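Long-range contacts in methyltransferase domain-containing protein (Serratia marcescens, PDB 7CLF), which probably transfers a methyl group from S-adenosyl-L-methionine to a hydroxyl oxygen of a small molecule, working as a homodimeric O-methyltransferase: residues 151-156 against 329-334; 244-249 against 271-276. All coordinates share one frame; numbering follows the deposited sequence.

Both contacts border the S-adenosyl-L-homocysteine site, and their centres lie about 11 Å apart. Contact 1 brings R331 to the amino-acid end of the ligand, while contact 2 runs beside it from the carboxylate end to the adenine. Strands 332-337 and 270-275 join them as antiparallel neighbours in one sheet, with backbone bonds from T332 N to E275 O (2.9 Å) and from I334 N to A273 O (2.8 Å). A cation-pi contact between R331 and W244 adds a side-chain connection. In contact 2, H247, the predicted proton acceptor, has its NE2 6.1 Å from the ligand sulfur SD. Along the chain, contact 2 is nested within the loop closed by contact 1.

Contact 1 of 2, residues 151-156 against 329-334; sequences KFAAPF and GPRTLI. With SAH (S-adenosyl-L-homocysteine), chain D.
Carboxylate atom O of SAH is gripped by both terminal nitrogens of R331, whose guanidinium lies flat on F156. Its NH1 and NH2 each stand 2.9 Å from SAH O, and NH2 adds a weak bond to SAH OXT. The bonds are bent, with the one from NH1 at 143°, because a single oxygen is shared by two donors at the guanidinium edge. F156 takes a face of the same group: the two planes are 7° apart, and NH1 comes within 3.4 Å of ring atom CE2. CZ sits off-centre in this cation-pi contact, whereas CD of R331 lies squarely over the ring, 3.7 Å from its centroid, in a CH-pi contact. An extended chain from CG to NE carries the guanidinium across the ring to the ligand. The contact lines the homocysteine end of the cofactor pocket in the Rossmann-like methyltransferase domain, between helix 139-163 and the approach to strand 332-337. S274 OG accepts a further bond from R331 NH1, which helps fix the rotation of the guanidinium. Beside R331, A153 CB lies 3.8 Å from NH2. The rest of F156 meets apolar groups. With CG anti to the backbone N (chi1 160°), the ring reaches L333, whose CD2 meets CE1 at the ring edge, 3.8 Å away. P330 CG lies 3.9 Å from F156 CB.

Contact 2 of 2, residues 244-249 against 271-276; sequences WMLHDY and FIASET. With SAH (S-adenosyl-L-homocysteine), chain D.
W244 N donates a straight hydrogen bond to S274 O, 2.9 Å long with an N-H...O angle of 164°, continuing the backbone pairing of strand 270-275 with strand 239-243 just past the end of the latter. Beyond it the chain turns over the carboxylate of E275, which receives three weak bonds from the following residues. L246 N reaches OE2 at 3.2 Å, while H247 offers both its backbone N and its ring ND1 to OE1, the ring bond being 3.1 Å long. A water held by M245 N also approaches OE2, at an unusually short distance. The bend of E275 at chi2 folds its carboxylate back beneath the turn, and the three weak bonds together restrain both its oxygens. OE1 lies near the plane of the imidazole, at its edge, although the carboxylate is rotated 53° from the ring. The loop leaves the carboxyl end of parallel strand 239-243, the edge at which Rossmann-like domains bind their cofactor; it carries H247, the predicted proton acceptor, and E275, though its bonds are weak, is probably one of the second-shell residues that orient it. CG of H247 sits between the backbone N and the carbonyl carbon (chi1 66°), which brings CE1 over the rim of the W244 indole, and M295 of helix 286-298 also lies against H247. At the indole edge, NE1 lies 3.2 Å from T276 OG1, with T276 CG2 alongside. On the ligand side, Y249 OH donates to adenine N7 of SAH at 2.6 Å, and M245 SD rests against the adenine, 3.7 Å from C5 of SAH. Toward strand 270-275, L246 CD1 packs on A273 CB at 4.1 Å.

Contact 1 of 2, residues 151-156 against 329-334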
loop_
_atom_site.group_PDB
_atom_site.type_symbol
_atom_site.label_atom_id
_atom_site.label_comp_id
_atom_site.label_asym_id
_atom_site.label_seq_id
_atom_site.Cartn_x
_atom_site.Cartn_y
_atom_site.Cartn_z
ATOM N N LYS A 151 20.533 3.144 -8.627
ATOM C CA LYS A 151 20.289 4.529 -8.240
ATOM C C LYS A 151 20.245 4.683 -6.727
ATOM O O LYS A 151 20.762 5.665 -6.187
ATOM C CB LYS A 151 18.990 5.027 -8.861
ATOM C CG LYS A 151 18.996 4.963 -10.357
ATOM C CD LYS A 151 17.696 4.409 -10.825
ATOM C CE LYS A 151 17.517 4.609 -12.307
ATOM N NZ LYS A 151 16.219 5.306 -12.514
ATOM N N PHE A 152 19.649 3.713 -6.025
ATOM C CA PHE A 152 19.614 3.757 -4.564
ATOM C C PHE A 152 21.017 3.724 -3.968
ATOM O O PHE A 152 21.266 4.314 -2.907
ATOM C CB PHE A 152 18.802 2.581 -4.021
ATOM C CG PHE A 152 17.311 2.831 -3.943
ATOM C CD1 PHE A 152 16.546 2.949 -5.096
ATOM C CD2 PHE A 152 16.674 2.904 -2.711
ATOM C CE1 PHE A 152 15.177 3.164 -5.027
ATOM C CE2 PHE A 152 15.307 3.114 -2.633
ATOM C CZ PHE A 152 14.557 3.244 -3.796
ATOM N N ALA A 153 21.943 3.009 -4.618
ATOM C CA ALA A 153 23.296 2.811 -4.108
ATOM C C ALA A 153 24.229 3.972 -4.419
ATOM O O ALA A 153 25.349 3.999 -3.892
ATOM C CB ALA A 153 23.896 1.514 -4.683
ATOM N N ALA A 154 23.799 4.915 -5.253
ATOM C CA ALA A 154 24.701 5.969 -5.715
ATOM C C ALA A 154 25.310 6.783 -4.577
ATOM O O ALA A 154 26.536 6.981 -4.590
ATOM C CB ALA A 154 23.972 6.856 -6.727
ATOM N N PRO A 155 24.557 7.249 -3.560
ATOM C CA PRO A 155 25.219 7.981 -2.462
ATOM C C PRO A 155 26.191 7.146 -1.641
ATOM O O PRO A 155 27.263 7.649 -1.278
ATOM C CB PRO A 155 24.030 8.481 -1.619
ATOM C CG PRO A 155 22.911 8.562 -2.586
ATOM C CD PRO A 155 23.090 7.329 -3.419
ATOM N N PHE A 156 25.850 5.895 -1.313
ATOM C CA PHE A 156 26.817 5.010 -0.670
ATOM C C PHE A 156 28.113 4.927 -1.475
ATOM O O PHE A 156 29.209 5.119 -0.937
ATOM C CB PHE A 156 26.222 3.605 -0.502
ATOM C CG PHE A 156 27.262 2.526 -0.311
ATOM C CD1 PHE A 156 28.036 2.484 0.836
ATOM C CD2 PHE A 156 27.449 1.548 -1.270
ATOM C CE1 PHE A 156 28.985 1.499 1.013
ATOM C CE2 PHE A 156 28.410 0.559 -1.104
ATOM C CZ PHE A 156 29.178 0.534 0.036
ATOM N N GLY A 329 28.063 7.671 6.164
ATOM C CA GLY A 329 27.334 7.324 4.969
ATOM C C GLY A 329 26.103 6.501 5.285
ATOM O O GLY A 329 25.878 6.092 6.428
ATOM N N PRO A 330 25.287 6.231 4.259
ATOM C CA PRO A 330 23.994 5.565 4.485
ATOM C C PRO A 330 24.100 4.110 4.904
ATOM O O PRO A 330 23.090 3.548 5.365
ATOM C CB PRO A 330 23.292 5.693 3.127
ATOM C CG PRO A 330 24.385 5.853 2.150
ATOM C CD PRO A 330 25.486 6.598 2.847
ATOM N N ARG A 331 25.263 3.482 4.759
ATOM C CA ARG A 331 25.450 2.097 5.158
ATOM C C ARG A 331 26.406 1.999 6.339
ATOM O O ARG A 331 27.157 2.926 6.647
ATOM C CB ARG A 331 25.985 1.256 3.989
ATOM C CG ARG A 331 25.051 1.235 2.775
ATOM C CD ARG A 331 25.426 0.120 1.798
ATOM N NE ARG A 331 24.617 0.140 0.581
ATOM C CZ ARG A 331 24.837 -0.657 -0.458
ATOM N NH1 ARG A 331 25.828 -1.538 -0.406
ATOM N NH2 ARG A 331 24.068 -0.585 -1.534
ATOM N N THR A 332 26.358 0.844 7.000
ATOM C CA THR A 332 27.373 0.413 7.950
ATOM C C THR A 332 28.299 -0.575 7.248
ATOM O O THR A 332 27.821 -1.494 6.576
ATOM C CB THR A 332 26.705 -0.237 9.166
ATOM O OG1 THR A 332 25.940 0.753 9.868
ATOM C CG2 THR A 332 27.733 -0.872 10.094
ATOM N N LEU A 333 29.616 -0.369 7.370
ATOM C CA LEU A 333 30.614 -1.267 6.794
ATOM C C LEU A 333 31.201 -2.135 7.899
ATOM O O LEU A 333 31.749 -1.611 8.877
ATOM C CB LEU A 333 31.752 -0.510 6.102
ATOM C CG LEU A 333 31.523 0.407 4.912
ATOM C CD1 LEU A 333 32.803 0.590 4.124
ATOM C CD2 LEU A 333 30.495 -0.166 4.047
ATOM N N ILE A 334 31.119 -3.448 7.730
ATOM C CA ILE A 334 31.736 -4.395 8.649
ATOM C C ILE A 334 32.941 -4.992 7.945
ATOM O O ILE A 334 32.846 -5.410 6.785
ATOM C CB ILE A 334 30.756 -5.495 9.099
ATOM C CG1 ILE A 334 29.458 -4.880 9.629
ATOM C CG2 ILE A 334 31.391 -6.358 10.176
ATOM C CD1 ILE A 334 28.300 -5.005 8.674
HETATM N N SAH D . 25.907 -4.976 -4.317
HETATM C CA SAH D . 24.851 -4.163 -4.919
HETATM C CB SAH D . 23.579 -4.985 -5.195
HETATM C CG SAH D . 22.873 -5.690 -4.034
HETATM S SD SAH D . 21.449 -6.697 -4.600
HETATM C C SAH D . 24.557 -2.976 -4.011
HETATM O O SAH D . 25.244 -2.769 -3.006
HETATM O OXT SAH D . 23.640 -2.190 -4.273
HETATM C "C5'" SAH D . 22.216 -8.271 -4.135
HETATM C "C4'" SAH D . 23.015 -8.930 -5.260
HETATM O "O4'" SAH D . 23.572 -10.148 -4.782
HETATM C "C3'" SAH D . 22.129 -9.289 -6.440
HETATM O "O3'" SAH D . 22.617 -8.684 -7.605
HETATM C "C2'" SAH D . 22.232 -10.797 -6.555
HETATM O "O2'" SAH D . 22.306 -11.244 -7.888
HETATM C "C1'" SAH D . 23.488 -11.125 -5.786
HETATM N N9 SAH D . 23.417 -12.473 -5.202
HETATM C C8 SAH D . 22.385 -13.034 -4.497
HETATM N N7 SAH D . 22.734 -14.298 -4.147
HETATM C C5 SAH D . 23.966 -14.550 -4.628
HETATM C C6 SAH D . 24.780 -15.672 -4.558
HETATM N N6 SAH D . 24.359 -16.762 -3.916
HETATM N N1 SAH D . 26.023 -15.640 -5.159
HETATM C C2 SAH D . 26.443 -14.503 -5.809
HETATM N N3 SAH D . 25.624 -13.383 -5.878
HETATM C C4 SAH D . 24.410 -13.415 -5.292
#

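Contact 2 of 2, residues 244-249 against 271-276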
loop_
_atom_site.group_PDB
_atom_site.type_symbol
_atom_site.label_atom_id
_atom_site.label_comp_id
_atom_site.label_asym_id
_atom_site.label_seq_id
_atom_site.Cartn_x
_atom_site.Cartn_y
_atom_site.Cartn_z
ATOM N N TRP A 244 24.960 -5.243 0.376
ATOM C CA TRP A 244 23.489 -5.428 0.387
ATOM C C TRP A 244 23.053 -6.830 -0.039
ATOM O O TRP A 244 22.080 -6.930 -0.709
ATOM C CB TRP A 244 22.816 -4.309 -0.405
ATOM C CG TRP A 244 21.951 -3.483 0.488
ATOM C CD1 TRP A 244 22.052 -3.365 1.838
ATOM C CD2 TRP A 244 20.807 -2.709 0.108
ATOM N NE1 TRP A 244 21.053 -2.572 2.324
ATOM C CE2 TRP A 244 20.271 -2.159 1.284
ATOM C CE3 TRP A 244 20.171 -2.455 -1.102
ATOM C CZ2 TRP A 244 19.143 -1.349 1.272
ATOM C CZ3 TRP A 244 19.053 -1.660 -1.116
ATOM C CH2 TRP A 244 18.548 -1.117 0.057
ATOM N N MET A 245 23.800 -7.861 0.339
ATOM C CA MET A 245 23.405 -9.228 0.032
ATOM C C MET A 245 23.120 -10.083 1.258
ATOM O O MET A 245 22.278 -10.977 1.180
ATOM C CB MET A 245 24.477 -9.932 -0.813
ATOM C CG MET A 245 23.899 -11.041 -1.662
ATOM S SD MET A 245 25.027 -12.422 -1.755
ATOM C CE MET A 245 25.211 -12.662 -0.009
ATOM N N LEU A 246 23.786 -9.831 2.384
ATOM C CA LEU A 246 23.584 -10.664 3.562
ATOM C C LEU A 246 22.122 -10.678 3.994
ATOM O O LEU A 246 21.589 -11.728 4.372
ATOM C CB LEU A 246 24.496 -10.187 4.693
ATOM C CG LEU A 246 25.971 -10.519 4.419
ATOM C CD1 LEU A 246 26.865 -10.112 5.575
ATOM C CD2 LEU A 246 26.119 -12.005 4.140
ATOM N N HIS A 247 21.445 -9.528 3.912
ATOM C CA HIS A 247 20.062 -9.429 4.367
ATOM C C HIS A 247 19.090 -10.200 3.487
ATOM O O HIS A 247 17.916 -10.313 3.844
ATOM C CB HIS A 247 19.634 -7.962 4.432
ATOM C CG HIS A 247 19.566 -7.289 3.099
ATOM N ND1 HIS A 247 20.358 -6.211 2.771
ATOM C CD2 HIS A 247 18.808 -7.540 2.006
ATOM C CE1 HIS A 247 20.088 -5.826 1.537
ATOM N NE2 HIS A 247 19.150 -6.615 1.051
ATOM N N ASP A 248 19.526 -10.691 2.333
ATOM C CA ASP A 248 18.651 -11.480 1.487
ATOM C C ASP A 248 18.614 -12.945 1.909
ATOM O O ASP A 248 17.974 -13.752 1.228
ATOM C CB ASP A 248 19.082 -11.356 0.022
ATOM C CG ASP A 248 18.791 -9.980 -0.557
ATOM O OD1 ASP A 248 17.670 -9.481 -0.358
ATOM O OD2 ASP A 248 19.690 -9.390 -1.197
ATOM N N TYR A 249 19.253 -13.297 3.026
ATOM C CA TYR A 249 19.360 -14.690 3.441
ATOM C C TYR A 249 19.257 -14.825 4.950
ATOM O O TYR A 249 19.556 -13.900 5.709
ATOM C CB TYR A 249 20.682 -15.323 2.969
ATOM C CG TYR A 249 20.798 -15.416 1.476
ATOM C CD1 TYR A 249 20.086 -16.367 0.772
ATOM C CD2 TYR A 249 21.617 -14.544 0.763
ATOM C CE1 TYR A 249 20.188 -16.461 -0.602
ATOM C CE2 TYR A 249 21.715 -14.621 -0.616
ATOM C CZ TYR A 249 21.007 -15.594 -1.292
ATOM O OH TYR A 249 21.102 -15.707 -2.659
ATOM N N PHE A 271 38.135 -8.074 3.933
ATOM C CA PHE A 271 36.754 -8.243 3.499
ATOM C C PHE A 271 35.897 -7.145 4.119
ATOM O O PHE A 271 36.068 -6.813 5.293
ATOM C CB PHE A 271 36.211 -9.626 3.893
ATOM C CG PHE A 271 34.742 -9.808 3.609
ATOM C CD1 PHE A 271 34.276 -9.897 2.305
ATOM C CD2 PHE A 271 33.824 -9.891 4.650
ATOM C CE1 PHE A 271 32.915 -10.063 2.045
ATOM C CE2 PHE A 271 32.468 -10.059 4.400
ATOM C CZ PHE A 271 32.011 -10.147 3.100
ATOM N N ILE A 272 34.990 -6.574 3.323
ATOM C CA ILE A 272 34.061 -5.535 3.776
ATOM C C ILE A 272 32.658 -5.932 3.339
ATOM O O ILE A 272 32.415 -6.167 2.147
ATOM C CB ILE A 272 34.408 -4.141 3.218
ATOM C CG1 ILE A 272 35.810 -3.719 3.655
ATOM C CG2 ILE A 272 33.358 -3.087 3.682
ATOM C CD1 ILE A 272 36.255 -2.383 3.071
ATOM N N ALA A 273 31.734 -6.008 4.291
ATOM C CA ALA A 273 30.324 -6.109 3.959
ATOM C C ALA A 273 29.648 -4.784 4.305
ATOM O O ALA A 273 29.967 -4.159 5.321
ATOM C CB ALA A 273 29.661 -7.286 4.691
ATOM N N SER A 274 28.749 -4.333 3.433
ATOM C CA SER A 274 27.999 -3.106 3.652
ATOM C C SER A 274 26.512 -3.432 3.702
ATOM O O SER A 274 25.976 -4.082 2.799
ATOM C CB SER A 274 28.291 -2.050 2.575
ATOM O OG SER A 274 28.021 -2.494 1.266
ATOM N N GLU A 275 25.860 -2.987 4.766
ATOM C CA GLU A 275 24.454 -3.266 4.995
ATOM C C GLU A 275 23.808 -2.009 5.559
ATOM O O GLU A 275 24.481 -1.012 5.832
ATOM C CB GLU A 275 24.281 -4.464 5.941
ATOM C CG GLU A 275 24.790 -5.775 5.369
ATOM C CD GLU A 275 23.758 -6.445 4.479
ATOM O OE1 GLU A 275 22.598 -6.585 4.917
ATOM O OE2 GLU A 275 24.091 -6.824 3.345
ATOM N N THR A 276 22.486 -2.047 5.717
ATOM C CA THR A 276 21.737 -0.963 6.363
ATOM C C THR A 276 21.107 -1.566 7.605
ATOM O O THR A 276 19.950 -2.016 7.569
ATOM C CB THR A 276 20.674 -0.347 5.451
ATOM O OG1 THR A 276 19.774 -1.364 4.992
ATOM C CG2 THR A 276 21.313 0.346 4.266
HETATM N N SAH D . 25.907 -4.976 -4.317
HETATM C CA SAH D . 24.851 -4.163 -4.919
HETATM C CB SAH D . 23.579 -4.985 -5.195
HETATM C CG SAH D . 22.873 -5.690 -4.034
HETATM S SD SAH D . 21.449 -6.697 -4.600
HETATM C C SAH D . 24.557 -2.976 -4.011
HETATM O O SAH D . 25.244 -2.769 -3.006
HETATM O OXT SAH D . 23.640 -2.190 -4.273
HETATM C "C5'" SAH D . 22.216 -8.271 -4.135
HETATM C "C4'" SAH D . 23.015 -8.930 -5.260
HETATM O "O4'" SAH D . 23.572 -10.148 -4.782
HETATM C "C3'" SAH D . 22.129 -9.289 -6.440
HETATM O "O3'" SAH D . 22.617 -8.684 -7.605
HETATM C "C2'" SAH D . 22.232 -10.797 -6.555
HETATM O "O2'" SAH D . 22.306 -11.244 -7.888
HETATM C "C1'" SAH D . 23.488 -11.125 -5.786
HETATM N N9 SAH D . 23.417 -12.473 -5.202
HETATM C C8 SAH D . 22.385 -13.034 -4.497
HETATM N N7 SAH D . 22.734 -14.298 -4.147
HETATM C C5 SAH D . 23.966 -14.550 -4.628
HETATM C C6 SAH D . 24.780 -15.672 -4.558
HETATM N N6 SAH D . 24.359 -16.762 -3.916
HETATM N N1 SAH D . 26.023 -15.640 -5.159
HETATM C C2 SAH D . 26.443 -14.503 -5.809
HETATM N N3 SAH D . 25.624 -13.383 -5.878
HETATM C C4 SAH D . 24.410 -13.415 -5.292
HETATM O O HOH W 1 26.058 -7.819 2.101
#